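Local coordinates for uncharacterized protein (Uncultured organism, PDB 5IBZ) that belongs to the cyclase family, may have arylformamidase activity, and binds acetylphosphate in its crystal, at residues L17-W20 / G21-D25; M76-G80 / A81-A85; G185-K189 / Q190-L194. One frame throughout, in Å; residues are numbered along the deposited sequence.

Contact 1 of 3, residues L17-W20 / G21-D25; sequences LNNW and GKWGD
Asn19 OD1 takes a hydrogen bond from Lys22 NZ at 2.8 Å, and His238 of helix 233-239 adds a weak one from its NE2. The ammonium group stands well out of the carbonyl plane of the amide, by 43°. It arrives there because the lysine chain starts anti to the backbone N (chi1 177°) and bends at its third torsion, running alongside Asn19 in the same direction; Tyr34 OH is a second partner of NZ. Asn19 ND2 donates to the carbonyl O of Leu275, so the amide is held at both ends, which limits its rotation.

Asn19 CB approaches the six-membered ring of the Trp23 indole obliquely, 3.7 Å from Trp23 CZ3, with amide and ring planes 66° apart. Lys22 CG sits over the centre of one face of that indole, 3.7 Å above its plane.

The backbone reverses through Lys22 N, which bonds to Asn19 O at 3.0 Å. Just before it, Asn18 OD1 receives Trp20 N in the carbonyl plane, at 2.8 Å. Gly21 follows with positive phi, suited to the third position of a type II turn, and Gly24 N returns to Gly21 O. The evidence thus gives an Asx turn at Asn18 overlapping a type II beta turn from Asn19 to Lys22, itself overlapping a type I turn from Gly21 to Gly24.

Contact 2 of 3, residues M76-G80 / A81-A85; sequences MEITG and ADYVA
Asp82 OD2 reaches back to Thr79 and accepts its backbone N-H at 2.8 Å, through the anti lone pair, with an N-H...O angle of 146°. In return Asp82 N donates to Thr79 OG1 at 3.2 Å, and is also 3.2 Å from Thr79 O, a second hydrogen bond whose donor stands far out of the carbonyl plane. The threonine hydroxyl can serve because OG1 lies between the backbone N and the carbonyl carbon (chi1 73°), turned to the start of the helix; its CG2 takes the place beside the backbone N.

Next to this exchange, Ile78 CG1 lies 3.7 Å from Asp82 OD2 and 4.2 Å from Tyr83 CE2, the isoleucine crossing the tyrosine at about a right angle. Thr79 O approaches the ring obliquely, 3.3 Å from Tyr83 CD2, while Gly80 O lies at the ring's edge, near its plane. Gly80 O also accepts Tyr83 N at 3.0 Å and, weakly, Val84 N.

Farther out, Tyr83 OH is hydrogen-bonded to the backbone N of Phe99, and Asp82 OD2 has another partner in Ser137 OG of the fourth subunit. Val84 packs on its counterpart in the third subunit, so this helix start lies among subunits. Before it, Glu77 and Ile78 both face Asp101 as a classic beta bulge. The reciprocal bonds of Thr79 and Asp82 meet the definition of a capping box, with Thr79 as N-cap of helix 80-85.

Contact 3 of 3, residues G185-K189 / Q190-L194; sequences GALAK and QKSKL
Leu187 and Gln190 meet where helix 180-190 ends in a Schellman motif: Ser192 N bonds to Leu187 O at 2.9 Å, nearly straight at 166°, and Lys191 N bonds to Ala188 O at 3.0 Å. Lys191, with phi 57°, is the residue that leaves the helix and permits both returns.

From Leu187 the two methyl groups go to different partners. CD2 touches Ser192 CB at 3.6 Å, and CD1 meets Leu194 CD1 at 3.8 Å, the two leucines crossing at about a right angle. Both leucines also pack on Val160 of strand 158-163 and on Trp236 of helix 233-239, which places this helix end against the main sheet.

Gln190 keeps the last helical bond, from its N to Ala186 O, and its side chain folds back over the same carbonyl, with CG 3.1 Å from Ala186 O. Its chain runs extended beyond CG, carrying the amide on to strand 158-163, where OE1 accepts Asp163 N and NE2 donates to Leu161 O. With both amide ends engaged, the group cannot readily flip. NE2 has one further use inside the turn: it donates to Ser192 OG at 3.1 Å, the hydroxyl oxygen lying 1° out of the plane of the Gln190 amide.

In the fold
From the N terminus the contacts come in series; none nests within or crosses another, and each is local: a chain reversal, a helix start and a helix end. Contact 1 reverses the chain in the loop before helix 37-44 and joins that loop to the neighbourhood of helices 233-239 and 266-275. Contact 2 makes the passage from strand 73-76 to helix 80-85, at the far end of the arm built on strands 73-76 and 97-107, where other subunits meet it; its centre is about 54 Å from that of contact 1, on the other side of the chain's centre. Contact 3 ends helix 180-190 ahead of strand 199-203 in the mixed sheet. Helix 233-239 is touched by both contacts 1 and 3, whose nearest atoms are about 14 Å apart.

Contact 1 of 3, residues L17-W20 / G21-D25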
loop_
_atom_site.group_PDB
_atom_site.type_symbol
_atom_site.label_atom_id
_atom_site.label_comp_id
_atom_site.label_asym_id
_atom_site.label_seq_id
_atom_site.Cartn_x
_atom_site.Cartn_y
_atom_site.Cartn_z
ATOM N N LEU B 17 -9.728 -36.043 -18.047
ATOM C CA LEU B 17 -10.596 -35.283 -17.150
ATOM C C LEU B 17 -10.433 -33.774 -17.261
ATOM O O LEU B 17 -9.643 -33.161 -16.540
ATOM C CB LEU B 17 -10.338 -35.710 -15.703
ATOM C CG LEU B 17 -11.333 -35.217 -14.656
ATOM C CD1 LEU B 17 -12.690 -35.847 -14.852
ATOM C CD2 LEU B 17 -10.788 -35.543 -13.285
ATOM N N ASN B 18 -11.206 -33.166 -18.145
ATOM C CA ASN B 18 -11.177 -31.715 -18.271
ATOM C C ASN B 18 -12.491 -31.195 -18.834
ATOM O O ASN B 18 -13.286 -31.967 -19.421
ATOM C CB ASN B 18 -10.006 -31.260 -19.150
ATOM C CG ASN B 18 -10.226 -31.545 -20.606
ATOM O OD1 ASN B 18 -10.961 -30.824 -21.276
ATOM N ND2 ASN B 18 -9.596 -32.608 -21.114
ATOM N N ASN B 19 -12.729 -29.907 -18.623
ATOM C CA ASN B 19 -13.877 -29.232 -19.192
ATOM C C ASN B 19 -13.530 -28.265 -20.327
ATOM O O ASN B 19 -14.335 -27.406 -20.669
ATOM C CB ASN B 19 -14.626 -28.469 -18.096
ATOM C CG ASN B 19 -15.361 -29.371 -17.160
ATOM O OD1 ASN B 19 -15.905 -30.402 -17.569
ATOM N ND2 ASN B 19 -15.413 -28.982 -15.881
ATOM N N TRP B 20 -12.357 -28.400 -20.929
ATOM C CA TRP B 20 -12.008 -27.527 -22.040
ATOM C C TRP B 20 -13.003 -27.725 -23.178
ATOM O O TRP B 20 -13.318 -28.855 -23.540
ATOM C CB TRP B 20 -10.591 -27.795 -22.533
ATOM C CG TRP B 20 -9.507 -27.417 -21.555
ATOM C CD1 TRP B 20 -9.613 -27.287 -20.186
ATOM C CD2 TRP B 20 -8.153 -27.116 -21.882
ATOM N NE1 TRP B 20 -8.389 -26.936 -19.654
ATOM C CE2 TRP B 20 -7.478 -26.823 -20.677
ATOM C CE3 TRP B 20 -7.439 -27.071 -23.078
ATOM C CZ2 TRP B 20 -6.118 -26.482 -20.650
ATOM C CZ3 TRP B 20 -6.099 -26.739 -23.045
ATOM C CH2 TRP B 20 -5.453 -26.449 -21.849
ATOM N N GLY B 21 -13.505 -26.613 -23.710
ATOM C CA GLY B 21 -14.492 -26.637 -24.762
ATOM C C GLY B 21 -15.932 -26.920 -24.342
ATOM O O GLY B 21 -16.835 -26.788 -25.172
ATOM N N LYS B 22 -16.160 -27.316 -23.095
ATOM C CA LYS B 22 -17.521 -27.653 -22.641
ATOM C C LYS B 22 -18.483 -26.499 -22.865
ATOM O O LYS B 22 -19.666 -26.700 -23.195
ATOM C CB LYS B 22 -17.526 -28.033 -21.152
ATOM C CG LYS B 22 -18.922 -28.333 -20.595
ATOM C CD LYS B 22 -18.859 -28.988 -19.227
ATOM C CE LYS B 22 -18.682 -30.492 -19.339
ATOM N NZ LYS B 22 -18.517 -31.154 -17.992
ATOM N N TRP B 23 -17.977 -25.294 -22.646
ATOM C CA TRP B 23 -18.764 -24.076 -22.791
ATOM C C TRP B 23 -18.230 -23.217 -23.928
ATOM O O TRP B 23 -18.426 -21.996 -23.951
ATOM C CB TRP B 23 -18.772 -23.299 -21.475
ATOM C CG TRP B 23 -19.280 -24.115 -20.320
ATOM C CD1 TRP B 23 -20.576 -24.438 -20.049
ATOM C CD2 TRP B 23 -18.497 -24.696 -19.269
ATOM N NE1 TRP B 23 -20.652 -25.195 -18.913
ATOM C CE2 TRP B 23 -19.387 -25.364 -18.407
ATOM C CE3 TRP B 23 -17.122 -24.718 -18.974
ATOM C CZ2 TRP B 23 -18.957 -26.032 -17.264
ATOM C CZ3 TRP B 23 -16.705 -25.402 -17.859
ATOM C CH2 TRP B 23 -17.611 -26.042 -17.014
ATOM N N GLY B 24 -17.569 -23.870 -24.884
ATOM C CA GLY B 24 -17.027 -23.208 -26.054
ATOM C C GLY B 24 -15.545 -22.961 -25.899
ATOM O O GLY B 24 -15.062 -22.806 -24.792
ATOM N N ASP B 25 -14.818 -22.899 -27.008
ATOM C CA ASP B 25 -13.382 -22.724 -26.919
ATOM C C ASP B 25 -12.968 -21.265 -26.663
ATOM O O ASP B 25 -11.793 -20.992 -26.476
ATOM C CB ASP B 25 -12.726 -23.282 -28.183
ATOM C CG ASP B 25 -12.787 -24.821 -28.232
ATOM O OD1 ASP B 25 -12.489 -25.465 -27.200
ATOM O OD2 ASP B 25 -13.148 -25.383 -29.279
#

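Contact 2 of 3, residues M76-G80 / A81-A85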
loop_
_atom_site.group_PDB
_atom_site.type_symbol
_atom_site.label_atom_id
_atom_site.label_comp_id
_atom_site.label_asym_id
_atom_site.label_seq_id
_atom_site.Cartn_x
_atom_site.Cartn_y
_atom_site.Cartn_z
HETATM N N MSE B 76 -5.897 4.534 8.796
HETATM C CA MSE B 76 -6.795 5.669 8.674
HETATM C C MSE B 76 -6.092 6.851 8.011
HETATM O O MSE B 76 -4.885 7.072 8.182
HETATM C CB MSE B 76 -7.323 6.097 10.055
HETATM C CG MSE B 76 -7.909 4.999 10.921
HETATM SE SE MSE B 76 -9.658 4.306 10.436
HETATM C CE MSE B 76 -10.702 5.852 10.841
ATOM N N GLU B 77 -6.864 7.635 7.264
ATOM C CA GLU B 77 -6.408 8.889 6.697
ATOM C C GLU B 77 -6.799 10.074 7.609
ATOM O O GLU B 77 -6.065 11.046 7.736
ATOM C CB GLU B 77 -7.003 9.054 5.290
ATOM C CG GLU B 77 -6.669 10.353 4.620
ATOM C CD GLU B 77 -5.220 10.464 4.223
ATOM O OE1 GLU B 77 -4.526 9.434 4.221
ATOM O OE2 GLU B 77 -4.773 11.588 3.927
ATOM N N ILE B 78 -7.967 9.975 8.240
ATOM C CA ILE B 78 -8.425 10.971 9.204
ATOM C C ILE B 78 -9.408 10.254 10.131
ATOM O O ILE B 78 -10.074 9.310 9.715
ATOM C CB ILE B 78 -9.043 12.211 8.513
ATOM C CG1 ILE B 78 -9.495 13.237 9.552
ATOM C CG2 ILE B 78 -10.174 11.832 7.629
ATOM C CD1 ILE B 78 -8.918 14.595 9.312
ATOM N N THR B 79 -9.415 10.654 11.398
ATOM C CA THR B 79 -10.113 9.936 12.458
ATOM C C THR B 79 -10.863 10.870 13.380
ATOM O O THR B 79 -10.637 12.065 13.363
ATOM C CB THR B 79 -9.147 9.162 13.379
ATOM O OG1 THR B 79 -8.466 10.114 14.208
ATOM C CG2 THR B 79 -8.155 8.346 12.602
ATOM N N GLY B 80 -11.731 10.319 14.214
ATOM C CA GLY B 80 -12.375 11.128 15.241
ATOM C C GLY B 80 -11.369 11.775 16.184
ATOM O O GLY B 80 -11.569 12.905 16.636
ATOM N N ALA B 81 -10.302 11.050 16.488
ATOM C CA ALA B 81 -9.293 11.532 17.422
ATOM C C ALA B 81 -8.691 12.843 16.940
ATOM O O ALA B 81 -8.290 13.690 17.731
ATOM C CB ALA B 81 -8.215 10.496 17.607
ATOM N N ASP B 82 -8.630 13.014 15.626
ATOM C CA ASP B 82 -8.077 14.248 15.058
ATOM C C ASP B 82 -8.865 15.478 15.467
ATOM O O ASP B 82 -8.308 16.557 15.628
ATOM C CB ASP B 82 -8.041 14.144 13.549
ATOM C CG ASP B 82 -6.965 13.205 13.070
ATOM O OD1 ASP B 82 -5.803 13.416 13.445
ATOM O OD2 ASP B 82 -7.274 12.237 12.354
ATOM N N TYR B 83 -10.177 15.309 15.633
ATOM C CA TYR B 83 -11.053 16.430 15.985
ATOM C C TYR B 83 -11.029 16.683 17.480
ATOM O O TYR B 83 -11.325 17.783 17.948
ATOM C CB TYR B 83 -12.491 16.155 15.500
ATOM C CG TYR B 83 -12.593 15.987 14.001
ATOM C CD1 TYR B 83 -12.811 17.087 13.160
ATOM C CD2 TYR B 83 -12.489 14.738 13.422
ATOM C CE1 TYR B 83 -12.908 16.922 11.781
ATOM C CE2 TYR B 83 -12.571 14.569 12.049
ATOM C CZ TYR B 83 -12.780 15.662 11.237
ATOM O OH TYR B 83 -12.870 15.446 9.875
ATOM N N VAL B 84 -10.684 15.655 18.239
ATOM C CA VAL B 84 -10.437 15.845 19.657
ATOM C C VAL B 84 -9.165 16.669 19.820
ATOM O O VAL B 84 -9.116 17.577 20.622
ATOM C CB VAL B 84 -10.279 14.525 20.407
ATOM C CG1 VAL B 84 -10.093 14.787 21.895
ATOM C CG2 VAL B 84 -11.458 13.596 20.157
ATOM N N ALA B 85 -8.125 16.343 19.050
ATOM C CA ALA B 85 -6.860 17.065 19.155
ATOM C C ALA B 85 -6.942 18.480 18.570
ATOM O O ALA B 85 -6.320 19.409 19.097
ATOM C CB ALA B 85 -5.754 16.282 18.454
#

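Contact 3 of 3, residues G185-K189 / Q190-L194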
loop_
_atom_site.group_PDB
_atom_site.type_symbol
_atom_site.label_atom_id
_atom_site.label_comp_id
_atom_site.label_asym_id
_atom_site.label_seq_id
_atom_site.Cartn_x
_atom_site.Cartn_y
_atom_site.Cartn_z
ATOM N N GLY B 185 -19.758 -39.598 2.483
ATOM C CA GLY B 185 -20.211 -40.129 3.754
ATOM C C GLY B 185 -20.821 -39.042 4.608
ATOM O O GLY B 185 -21.840 -39.256 5.275
ATOM N N ALA B 186 -20.178 -37.884 4.615
ATOM C CA ALA B 186 -20.684 -36.758 5.387
ATOM C C ALA B 186 -21.997 -36.238 4.822
ATOM O O ALA B 186 -22.938 -35.969 5.554
ATOM C CB ALA B 186 -19.650 -35.653 5.436
ATOM N N LEU B 187 -22.061 -36.094 3.508
ATOM C CA LEU B 187 -23.297 -35.664 2.874
ATOM C C LEU B 187 -24.433 -36.657 3.157
ATOM O O LEU B 187 -25.556 -36.257 3.426
ATOM C CB LEU B 187 -23.089 -35.491 1.367
ATOM C CG LEU B 187 -22.275 -34.250 1.005
ATOM C CD1 LEU B 187 -21.736 -34.338 -0.410
ATOM C CD2 LEU B 187 -23.137 -33.005 1.163
ATOM N N ALA B 188 -24.137 -37.953 3.126
ATOM C CA ALA B 188 -25.164 -38.957 3.437
ATOM C C ALA B 188 -25.635 -38.841 4.887
ATOM O O ALA B 188 -26.843 -38.907 5.152
ATOM C CB ALA B 188 -24.642 -40.353 3.149
ATOM N N LYS B 189 -24.702 -38.661 5.821
ATOM C CA LYS B 189 -25.045 -38.493 7.236
ATOM C C LYS B 189 -25.938 -37.282 7.458
ATOM O O LYS B 189 -26.872 -37.323 8.260
ATOM C CB LYS B 189 -23.780 -38.352 8.074
ATOM C CG LYS B 189 -24.044 -38.317 9.573
ATOM C CD LYS B 189 -22.748 -38.307 10.361
ATOM C CE LYS B 189 -22.398 -36.933 10.909
ATOM N NZ LYS B 189 -22.022 -37.023 12.352
ATOM N N GLN B 190 -25.632 -36.199 6.746
ATOM C CA GLN B 190 -26.376 -34.947 6.846
ATOM C C GLN B 190 -27.729 -35.030 6.142
ATOM O O GLN B 190 -28.553 -34.126 6.262
ATOM C CB GLN B 190 -25.577 -33.793 6.221
ATOM C CG GLN B 190 -24.266 -33.503 6.911
ATOM C CD GLN B 190 -23.367 -32.526 6.166
ATOM O OE1 GLN B 190 -22.242 -32.260 6.603
ATOM N NE2 GLN B 190 -23.854 -31.970 5.071
ATOM N N LYS B 191 -27.923 -36.101 5.372
ATOM C CA LYS B 191 -29.045 -36.237 4.453
ATOM C C LYS B 191 -29.088 -35.077 3.452
ATOM O O LYS B 191 -30.152 -34.545 3.147
ATOM C CB LYS B 191 -30.376 -36.342 5.233
ATOM C CG LYS B 191 -30.410 -37.467 6.233
ATOM C CD LYS B 191 -31.777 -37.536 6.914
ATOM C CE LYS B 191 -31.709 -38.301 8.214
ATOM N NZ LYS B 191 -30.899 -39.533 8.066
ATOM N N SER B 192 -27.913 -34.693 2.954
ATOM C CA SER B 192 -27.777 -33.617 1.986
ATOM C C SER B 192 -27.622 -34.193 0.586
ATOM O O SER B 192 -27.062 -35.279 0.412
ATOM C CB SER B 192 -26.565 -32.728 2.312
ATOM O OG SER B 192 -26.619 -32.263 3.645
ATOM N N LYS B 193 -28.118 -33.469 -0.408
ATOM C CA LYS B 193 -28.015 -33.893 -1.795
ATOM C C LYS B 193 -27.467 -32.751 -2.641
ATOM O O LYS B 193 -28.042 -31.671 -2.668
ATOM C CB LYS B 193 -29.372 -34.335 -2.330
ATOM C CG LYS B 193 -29.880 -35.630 -1.713
ATOM N N LEU B 194 -26.358 -32.991 -3.325
ATOM C CA LEU B 194 -25.763 -31.959 -4.182
ATOM C C LEU B 194 -26.492 -31.888 -5.493
ATOM O O LEU B 194 -27.030 -32.896 -5.979
ATOM C CB LEU B 194 -24.295 -32.242 -4.468
ATOM C CG LEU B 194 -23.369 -32.256 -3.267
ATOM C CD1 LEU B 194 -21.970 -32.568 -3.731
ATOM C CD2 LEU B 194 -23.416 -30.930 -2.546
HETATM O O HOH W 1 -28.489 -39.608 8.720
#